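Local coordinates for RabGDI protein (Plasmodium falciparum 3D7, PDB 3P1W), which probably acts as a Rab GDP-dissociation inhibitor, holding Rab GTPases in their GDP-bound form and shuttling them between membranes and cytosol, at residues His141-Thr146 with His211-Tyr216; Asn166-Val171 with Asp207-Ala212. All coordinates share one frame; numbering follows the deposited sequence.

Contact 1: residues His141-Thr146 with His211-Tyr216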
ATOM      1  N   HIS A 141      12.403   5.797  15.275  1.00 22.83           N
ATOM      2  CA  HIS A 141      13.191   4.685  15.780  1.00 23.60           C
ATOM      3  C   HIS A 141      13.005   3.445  14.898  1.00 24.23           C
ATOM      4  O   HIS A 141      11.937   3.233  14.337  1.00 22.24           O
ATOM      5  CB  HIS A 141      12.756   4.343  17.213  1.00 24.82           C
ATOM      6  CG  HIS A 141      12.562   5.539  18.100  1.00 23.82           C
ATOM      7  ND1 HIS A 141      13.538   6.002  18.962  1.00 27.75           N
ATOM      8  CD2 HIS A 141      11.492   6.356  18.269  1.00 24.92           C
ATOM      9  CE1 HIS A 141      13.086   7.067  19.600  1.00 26.91           C
ATOM     10  NE2 HIS A 141      11.844   7.301  19.204  1.00 26.10           N
ATOM     11  N   LYS A 142      14.054   2.636  14.785  1.00 24.53           N
ATOM     12  CA  LYS A 142      13.970   1.358  14.110  1.00 25.95           C
ATOM     13  C   LYS A 142      12.938   0.500  14.787  1.00 25.56           C
ATOM     14  O   LYS A 142      12.847   0.493  16.015  1.00 25.39           O
ATOM     15  CB  LYS A 142      15.282   0.605  14.175  1.00 27.71           C
ATOM     16  CG  LYS A 142      16.343   1.099  13.255  1.00 32.14           C
ATOM     17  CD  LYS A 142      17.634   0.276  13.525  1.00 38.42           C
ATOM     18  CE  LYS A 142      18.719   0.524  12.490  1.00 41.42           C
ATOM     19  NZ  LYS A 142      19.925  -0.351  12.772  1.00 45.46           N
ATOM     20  N   VAL A 143      12.139  -0.180  13.973  1.00 24.86           N
ATOM     21  CA  VAL A 143      11.140  -1.108  14.457  1.00 25.02           C
ATOM     22  C   VAL A 143      11.827  -2.442  14.752  1.00 27.36           C
ATOM     23  O   VAL A 143      12.364  -3.064  13.843  1.00 27.93           O
ATOM     24  CB  VAL A 143      10.045  -1.346  13.427  1.00 24.00           C
ATOM     25  CG1 VAL A 143       9.092  -2.419  13.923  1.00 24.46           C
ATOM     26  CG2 VAL A 143       9.299  -0.004  13.119  1.00 21.39           C
ATOM     27  N   PRO A 144      11.802  -2.878  16.018  1.00 28.90           N
ATOM     28  CA  PRO A 144      12.462  -4.143  16.346  1.00 30.86           C
ATOM     29  C   PRO A 144      11.630  -5.315  15.892  1.00 31.95           C
ATOM     30  O   PRO A 144      10.402  -5.309  16.038  1.00 31.51           O
ATOM     31  CB  PRO A 144      12.586  -4.101  17.866  1.00 31.98           C
ATOM     32  CG  PRO A 144      11.545  -3.170  18.322  1.00 30.71           C
ATOM     33  CD  PRO A 144      11.236  -2.216  17.208  1.00 28.52           C
ATOM     34  N   ALA A 145      12.292  -6.294  15.284  1.00 33.44           N
ATOM     35  CA  ALA A 145      11.593  -7.439  14.724  1.00 34.67           C
ATOM     36  C   ALA A 145      12.136  -8.784  15.185  1.00 36.63           C
ATOM     37  O   ALA A 145      11.631  -9.801  14.761  1.00 37.39           O
ATOM     38  CB  ALA A 145      11.596  -7.360  13.200  1.00 34.36           C
ATOM     39  N   THR A 146      13.150  -8.790  16.046  1.00 37.90           N
ATOM     40  CA  THR A 146      13.597 -10.029  16.669  1.00 39.87           C
ATOM     41  C   THR A 146      13.718  -9.816  18.165  1.00 40.80           C
ATOM     42  O   THR A 146      13.759  -8.672  18.649  1.00 38.31           O
ATOM     43  CB  THR A 146      14.968 -10.465  16.149  1.00 41.15           C
ATOM     44  OG1 THR A 146      15.954  -9.538  16.611  1.00 41.56           O
ATOM     45  CG2 THR A 146      14.984 -10.533  14.626  1.00 42.14           C
ATOM     46  N   HIS A 211       0.643  -1.005  15.319  1.00 22.17           N
ATOM     47  CA  HIS A 211       0.652  -0.167  14.142  1.00 21.71           C
ATOM     48  C   HIS A 211       1.821  -0.456  13.209  1.00 20.60           C
ATOM     49  O   HIS A 211       1.657  -0.361  12.005  1.00 20.37           O
ATOM     50  CB  HIS A 211       0.620   1.305  14.540  1.00 21.23           C
ATOM     51  CG  HIS A 211      -0.669   1.712  15.181  1.00 23.44           C
ATOM     52  ND1 HIS A 211      -1.555   2.590  14.586  1.00 23.79           N
ATOM     53  CD2 HIS A 211      -1.265   1.288  16.321  1.00 25.58           C
ATOM     54  CE1 HIS A 211      -2.610   2.737  15.374  1.00 25.14           C
ATOM     55  NE2 HIS A 211      -2.472   1.937  16.418  1.00 25.35           N
ATOM     56  N   ALA A 212       2.979  -0.828  13.749  1.00 20.97           N
ATOM     57  CA  ALA A 212       4.202  -0.953  12.940  1.00 20.79           C
ATOM     58  C   ALA A 212       4.686  -2.392  12.720  1.00 21.87           C
ATOM     59  O   ALA A 212       5.570  -2.615  11.895  1.00 22.29           O
ATOM     60  CB  ALA A 212       5.341  -0.086  13.563  1.00 21.42           C
ATOM     61  N   VAL A 213       4.164  -3.343  13.488  1.00 22.56           N
ATOM     62  CA  VAL A 213       4.568  -4.762  13.357  1.00 23.38           C
ATOM     63  C   VAL A 213       3.359  -5.592  12.880  1.00 24.38           C
ATOM     64  O   VAL A 213       3.449  -6.270  11.857  1.00 24.06           O
ATOM     65  CB  VAL A 213       5.222  -5.316  14.656  1.00 25.06           C
ATOM     66  CG1 VAL A 213       5.629  -6.796  14.494  1.00 24.72           C
ATOM     67  CG2 VAL A 213       6.439  -4.486  15.019  1.00 23.87           C
ATOM     68  N   ALA A 214       2.236  -5.520  13.600  1.00 23.77           N
ATOM     69  CA  ALA A 214       0.983  -6.109  13.129  1.00 24.13           C
ATOM     70  C   ALA A 214       0.345  -5.333  11.945  1.00 23.30           C
ATOM     71  O   ALA A 214      -0.551  -5.849  11.256  1.00 23.91           O
ATOM     72  CB  ALA A 214      -0.008  -6.227  14.283  1.00 24.36           C
ATOM     73  N   LEU A 215       0.796  -4.096  11.740  1.00 21.94           N
ATOM     74  CA  LEU A 215       0.403  -3.262  10.582  1.00 21.40           C
ATOM     75  C   LEU A 215      -1.087  -2.937  10.513  1.00 21.52           C
ATOM     76  O   LEU A 215      -1.682  -2.760   9.425  1.00 20.34           O
ATOM     77  CB  LEU A 215       0.918  -3.870   9.273  1.00 21.90           C
ATOM     78  CG  LEU A 215       2.449  -3.998   9.220  1.00 21.99           C
ATOM     79  CD1 LEU A 215       2.841  -4.750   7.951  1.00 22.89           C
ATOM     80  CD2 LEU A 215       3.196  -2.630   9.327  1.00 21.40           C
ATOM     81  N   TYR A 216      -1.675  -2.784  11.691  1.00 21.63           N
ATOM     82  CA  TYR A 216      -3.055  -2.360  11.783  1.00 22.71           C
ATOM     83  C   TYR A 216      -3.155  -0.828  11.660  1.00 21.77           C
ATOM     84  O   TYR A 216      -2.179  -0.103  11.851  1.00 21.81           O
ATOM     85  CB  TYR A 216      -3.648  -2.775  13.107  1.00 23.21           C
ATOM     86  CG  TYR A 216      -3.969  -4.253  13.277  1.00 26.19           C
ATOM     87  CD1 TYR A 216      -4.884  -4.895  12.439  1.00 26.89           C
ATOM     88  CD2 TYR A 216      -3.427  -4.979  14.342  1.00 28.12           C
ATOM     89  CE1 TYR A 216      -5.220  -6.259  12.642  1.00 30.15           C
ATOM     90  CE2 TYR A 216      -3.751  -6.312  14.548  1.00 28.81           C
ATOM     91  CZ  TYR A 216      -4.643  -6.946  13.699  1.00 30.54           C
ATOM     92  OH  TYR A 216      -4.948  -8.269  13.925  1.00 33.82           O
TER
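Val-143 meets Ala-212 and Val-213 just past strand 138-142, where the chain heads into the helical part of this Rab GDI fold. The partner is the C-terminal part of helix 203-213, where a wider pi-type turn spans 211-213. The contact is small, buried and apolar. Val-143 points toward this turn and uses both methyls. CG1 lies anti to the backbone N (chi1 175°), and this brings it 3.5 Å from CG2 of Val-213. The two side chains lie alongside each other and run in opposing directions. The second methyl, CG2 of Val-143, rests 4.0 Å from CB of Ala-212. Ala-212 also packs on Val-125 of strand 117-129, and Tyr-236 of helix 226-243 touches both valines. This part of the helix therefore lies between the sheet and helix 226-243. Pro-144 follows and contributes mainly its backbone. Its carbonyl O, hydrogen-bonded to the OH of Tyr-168, is 4.2 Å from CG2 of Val-213, a loose approach. Ala-145 packs its CB on Tyr-236 and Ile-240. At the far end Thr-146 is the N-cap of helix 147-151, where its OG1 hydrogen-bonds to the backbone N of Glu-149.

Contact 2: residues Asn166-Val171 with Asp207-Ala212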
ATOM      1  N   ASN A 166      10.719 -11.219  25.700  1.00 46.59           N
ATOM      2  CA  ASN A 166       9.943 -12.403  26.078  1.00 47.72           C
ATOM      3  C   ASN A 166       8.732 -12.562  25.163  1.00 46.14           C
ATOM      4  O   ASN A 166       8.390 -13.672  24.739  1.00 46.07           O
ATOM      5  CB  ASN A 166       9.496 -12.326  27.549  1.00 49.21           C
ATOM      6  CG  ASN A 166      10.661 -12.449  28.538  1.00 52.21           C
ATOM      7  OD1 ASN A 166      11.642 -13.165  28.297  1.00 53.73           O
ATOM      8  ND2 ASN A 166      10.546 -11.754  29.675  1.00 53.00           N
ATOM      9  N   PHE A 167       8.099 -11.441  24.830  1.00 43.75           N
ATOM     10  CA  PHE A 167       6.959 -11.462  23.926  1.00 42.53           C
ATOM     11  C   PHE A 167       7.368 -11.974  22.548  1.00 41.99           C
ATOM     12  O   PHE A 167       6.729 -12.856  21.998  1.00 42.37           O
ATOM     13  CB  PHE A 167       6.334 -10.073  23.829  1.00 40.95           C
ATOM     14  CG  PHE A 167       5.185 -10.002  22.880  1.00 39.59           C
ATOM     15  CD1 PHE A 167       4.019 -10.694  23.146  1.00 40.38           C
ATOM     16  CD2 PHE A 167       5.265  -9.243  21.725  1.00 38.31           C
ATOM     17  CE1 PHE A 167       2.939 -10.638  22.270  1.00 41.12           C
ATOM     18  CE2 PHE A 167       4.184  -9.180  20.848  1.00 36.51           C
ATOM     19  CZ  PHE A 167       3.023  -9.891  21.132  1.00 38.87           C
ATOM     20  N   TYR A 168       8.436 -11.424  21.987  1.00 41.75           N
ATOM     21  CA  TYR A 168       8.904 -11.883  20.682  1.00 41.15           C
ATOM     22  C   TYR A 168       9.325 -13.355  20.692  1.00 43.05           C
ATOM     23  O   TYR A 168       9.069 -14.077  19.737  1.00 43.47           O
ATOM     24  CB  TYR A 168      10.034 -11.003  20.160  1.00 40.25           C
ATOM     25  CG  TYR A 168       9.573  -9.714  19.479  1.00 38.45           C
ATOM     26  CD1 TYR A 168       8.224  -9.451  19.216  1.00 39.50           C
ATOM     27  CD2 TYR A 168      10.497  -8.797  19.036  1.00 38.79           C
ATOM     28  CE1 TYR A 168       7.833  -8.272  18.561  1.00 38.66           C
ATOM     29  CE2 TYR A 168      10.123  -7.636  18.396  1.00 37.89           C
ATOM     30  CZ  TYR A 168       8.799  -7.368  18.152  1.00 37.91           C
ATOM     31  OH  TYR A 168       8.459  -6.184  17.492  1.00 34.79           O
ATOM     32  N   GLN A 169       9.976 -13.794  21.760  1.00 44.18           N
ATOM     33  CA  GLN A 169      10.312 -15.212  21.901  1.00 46.02           C
ATOM     34  C   GLN A 169       9.050 -16.074  21.851  1.00 46.95           C
ATOM     35  O   GLN A 169       8.988 -17.038  21.090  1.00 48.39           O
ATOM     36  CB  GLN A 169      11.118 -15.464  23.179  0.50 47.17           C
ATOM     37  CG  GLN A 169      12.551 -14.981  23.083  0.50 46.29           C
ATOM     38  CD  GLN A 169      13.325 -15.195  24.370  0.50 46.54           C
ATOM     39  OE1 GLN A 169      12.835 -15.834  25.297  0.50 47.39           O
ATOM     40  NE2 GLN A 169      14.535 -14.661  24.431  0.50 45.53           N
ATOM     41  N   TYR A 170       8.041 -15.694  22.630  1.00 47.01           N
ATOM     42  CA  TYR A 170       6.745 -16.385  22.621  1.00 47.64           C
ATOM     43  C   TYR A 170       6.132 -16.467  21.226  1.00 46.64           C
ATOM     44  O   TYR A 170       5.758 -17.553  20.778  1.00 46.69           O
ATOM     45  CB  TYR A 170       5.765 -15.688  23.569  1.00 47.33           C
ATOM     46  CG  TYR A 170       4.374 -16.310  23.626  1.00 47.83           C
ATOM     47  CD1 TYR A 170       4.154 -17.534  24.265  1.00 49.40           C
ATOM     48  CD2 TYR A 170       3.276 -15.650  23.090  1.00 45.74           C
ATOM     49  CE1 TYR A 170       2.867 -18.094  24.334  1.00 49.46           C
ATOM     50  CE2 TYR A 170       1.996 -16.195  23.151  1.00 46.60           C
ATOM     51  CZ  TYR A 170       1.797 -17.418  23.782  1.00 48.91           C
ATOM     52  OH  TYR A 170       0.518 -17.935  23.828  1.00 48.95           O
ATOM     53  N   VAL A 171       6.028 -15.324  20.539  1.00 44.87           N
ATOM     54  CA  VAL A 171       5.401 -15.293  19.212  1.00 44.61           C
ATOM     55  C   VAL A 171       6.202 -16.129  18.216  1.00 46.02           C
ATOM     56  O   VAL A 171       5.639 -16.824  17.375  1.00 45.54           O
ATOM     57  CB  VAL A 171       5.272 -13.840  18.670  1.00 42.26           C
ATOM     58  CG1 VAL A 171       4.654 -13.842  17.274  1.00 42.44           C
ATOM     59  CG2 VAL A 171       4.442 -12.996  19.618  1.00 41.22           C
ATOM     60  N   ASP A 207       1.455   0.358  21.175  1.00 28.12           N
ATOM     61  CA  ASP A 207       1.358   1.265  20.038  1.00 27.39           C
ATOM     62  C   ASP A 207       2.183   0.831  18.843  1.00 25.59           C
ATOM     63  O   ASP A 207       1.636   0.735  17.734  1.00 24.17           O
ATOM     64  CB  ASP A 207       1.795   2.670  20.431  1.00 28.21           C
ATOM     65  CG  ASP A 207       0.842   3.331  21.381  1.00 31.66           C
ATOM     66  OD1 ASP A 207      -0.287   2.815  21.545  1.00 33.87           O
ATOM     67  OD2 ASP A 207       1.249   4.369  21.973  1.00 33.64           O
ATOM     68  N   PHE A 208       3.487   0.595  19.023  1.00 24.62           N
ATOM     69  CA  PHE A 208       4.309   0.245  17.851  1.00 24.07           C
ATOM     70  C   PHE A 208       4.082  -1.198  17.426  1.00 24.19           C
ATOM     71  O   PHE A 208       4.159  -1.513  16.234  1.00 22.22           O
ATOM     72  CB  PHE A 208       5.806   0.580  18.012  1.00 24.64           C
ATOM     73  CG  PHE A 208       6.604  -0.440  18.802  1.00 26.30           C
ATOM     74  CD1 PHE A 208       6.988  -1.641  18.224  1.00 29.41           C
ATOM     75  CD2 PHE A 208       7.015  -0.162  20.097  1.00 30.20           C
ATOM     76  CE1 PHE A 208       7.739  -2.568  18.945  1.00 31.13           C
ATOM     77  CE2 PHE A 208       7.765  -1.080  20.819  1.00 30.33           C
ATOM     78  CZ  PHE A 208       8.120  -2.282  20.245  1.00 30.16           C
ATOM     79  N   LEU A 209       3.795  -2.088  18.380  1.00 24.61           N
ATOM     80  CA  LEU A 209       3.454  -3.464  17.978  1.00 25.64           C
ATOM     81  C   LEU A 209       2.230  -3.514  17.072  1.00 24.54           C
ATOM     82  O   LEU A 209       2.235  -4.196  16.052  1.00 24.29           O
ATOM     83  CB  LEU A 209       3.234  -4.364  19.193  1.00 26.58           C
ATOM     84  CG  LEU A 209       4.542  -4.688  19.908  1.00 29.50           C
ATOM     85  CD1 LEU A 209       4.284  -5.375  21.238  1.00 30.71           C
ATOM     86  CD2 LEU A 209       5.403  -5.529  18.993  1.00 30.75           C
ATOM     87  N   GLY A 210       1.175  -2.816  17.460  1.00 24.60           N
ATOM     88  CA  GLY A 210      -0.067  -2.852  16.711  1.00 24.01           C
ATOM     89  C   GLY A 210       0.027  -2.181  15.344  1.00 23.14           C
ATOM     90  O   GLY A 210      -0.467  -2.720  14.343  1.00 23.68           O
ATOM     91  N   HIS A 211       0.643  -1.005  15.319  1.00 22.17           N
ATOM     92  CA  HIS A 211       0.652  -0.167  14.142  1.00 21.71           C
ATOM     93  C   HIS A 211       1.821  -0.456  13.209  1.00 20.60           C
ATOM     94  O   HIS A 211       1.657  -0.361  12.005  1.00 20.37           O
ATOM     95  CB  HIS A 211       0.620   1.305  14.540  1.00 21.23           C
ATOM     96  CG  HIS A 211      -0.669   1.712  15.181  1.00 23.44           C
ATOM     97  ND1 HIS A 211      -1.555   2.590  14.586  1.00 23.79           N
ATOM     98  CD2 HIS A 211      -1.265   1.288  16.321  1.00 25.58           C
ATOM     99  CE1 HIS A 211      -2.610   2.737  15.374  1.00 25.14           C
ATOM    100  NE2 HIS A 211      -2.472   1.937  16.418  1.00 25.35           N
ATOM    101  N   ALA A 212       2.979  -0.828  13.749  1.00 20.97           N
ATOM    102  CA  ALA A 212       4.202  -0.953  12.940  1.00 20.79           C
ATOM    103  C   ALA A 212       4.686  -2.392  12.720  1.00 21.87           C
ATOM    104  O   ALA A 212       5.570  -2.615  11.895  1.00 22.29           O
ATOM    105  CB  ALA A 212       5.341  -0.086  13.563  1.00 21.42           C
TER
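Leu-209 reaches from helix 203-213 to two aromatic rings of helix 158-173, with one methyl for each ring. Its CD1 lies 3.8 Å from CE2 of Phe-167. Its CD2 lies 3.7 Å from CE1 of Tyr-168 and 3.5 Å from the OH of the same residue. Both methyls come at their ring obliquely. Phe-208 adds a lighter touch: the OH of Tyr-168 sits in the plane of the Phe-208 ring, at its edge, 4.0 Å from CE1. This is a van der Waals contact.

The contact is helix-to-helix packing in the helical part of the Rab GDI fold, and the chain between the two segments holds no strand. The backbones stay well apart. The axes of the two short helical segments come no closer than 13.9 Å and run at 39° to each other. Side chains must span this gap, so two long aromatics and a leucine carry the contact. Phe-167 starts out toward the other helix, with CG anti to its own N (chi1 178°). One face of its ring is covered near the rim by CG2 of Val-171, one turn further on, 3.7 Å above the plane. The CB of Tyr-168 is not aimed at the other helix. CG stands anti to the carbonyl carbon (chi1 -82°), and the length of the ring carries OH across to Leu-209.

Further out, Phe-199 meets Phe-167 edge-to-face, and Ile-195 of helix 192-198 also touches this ring. Tyr-196 of that helix and Leu-201 pack on Leu-209. The OH of Tyr-168 is hydrogen-bonded to the carbonyl O of Pro-144, which holds the hydroxyl in place.

The direct contacts between 166-171 and 207-212 are thus van der Waals and apolar. The tyrosine hydroxyl probably tolerates its apolar neighbours because its polar need is met by a backbone carbonyl.

From the N terminus, 141-146 comes first as the chain just past strand 138-142. The chain then passes through 166-171 and other helices before it reaches helix 203-213. There 207-212 closes contact 2, and 211-216 closes contact 1. The loop of contact 2, from Val-171 to Asp-207, is nested within that of contact 1, from Thr-146 to His-211, and their closing segments overlap at His-211 and Ala-212. Their centres are about 7 Å apart. They also touch: Thr-146 O packs on CD2 of Tyr-168, and CG2 of Val-213 packs on its OH. Helix 203-213 is thus tied to the chain just past strand 138-142 by contact 1 and to helix 158-173 by contact 2.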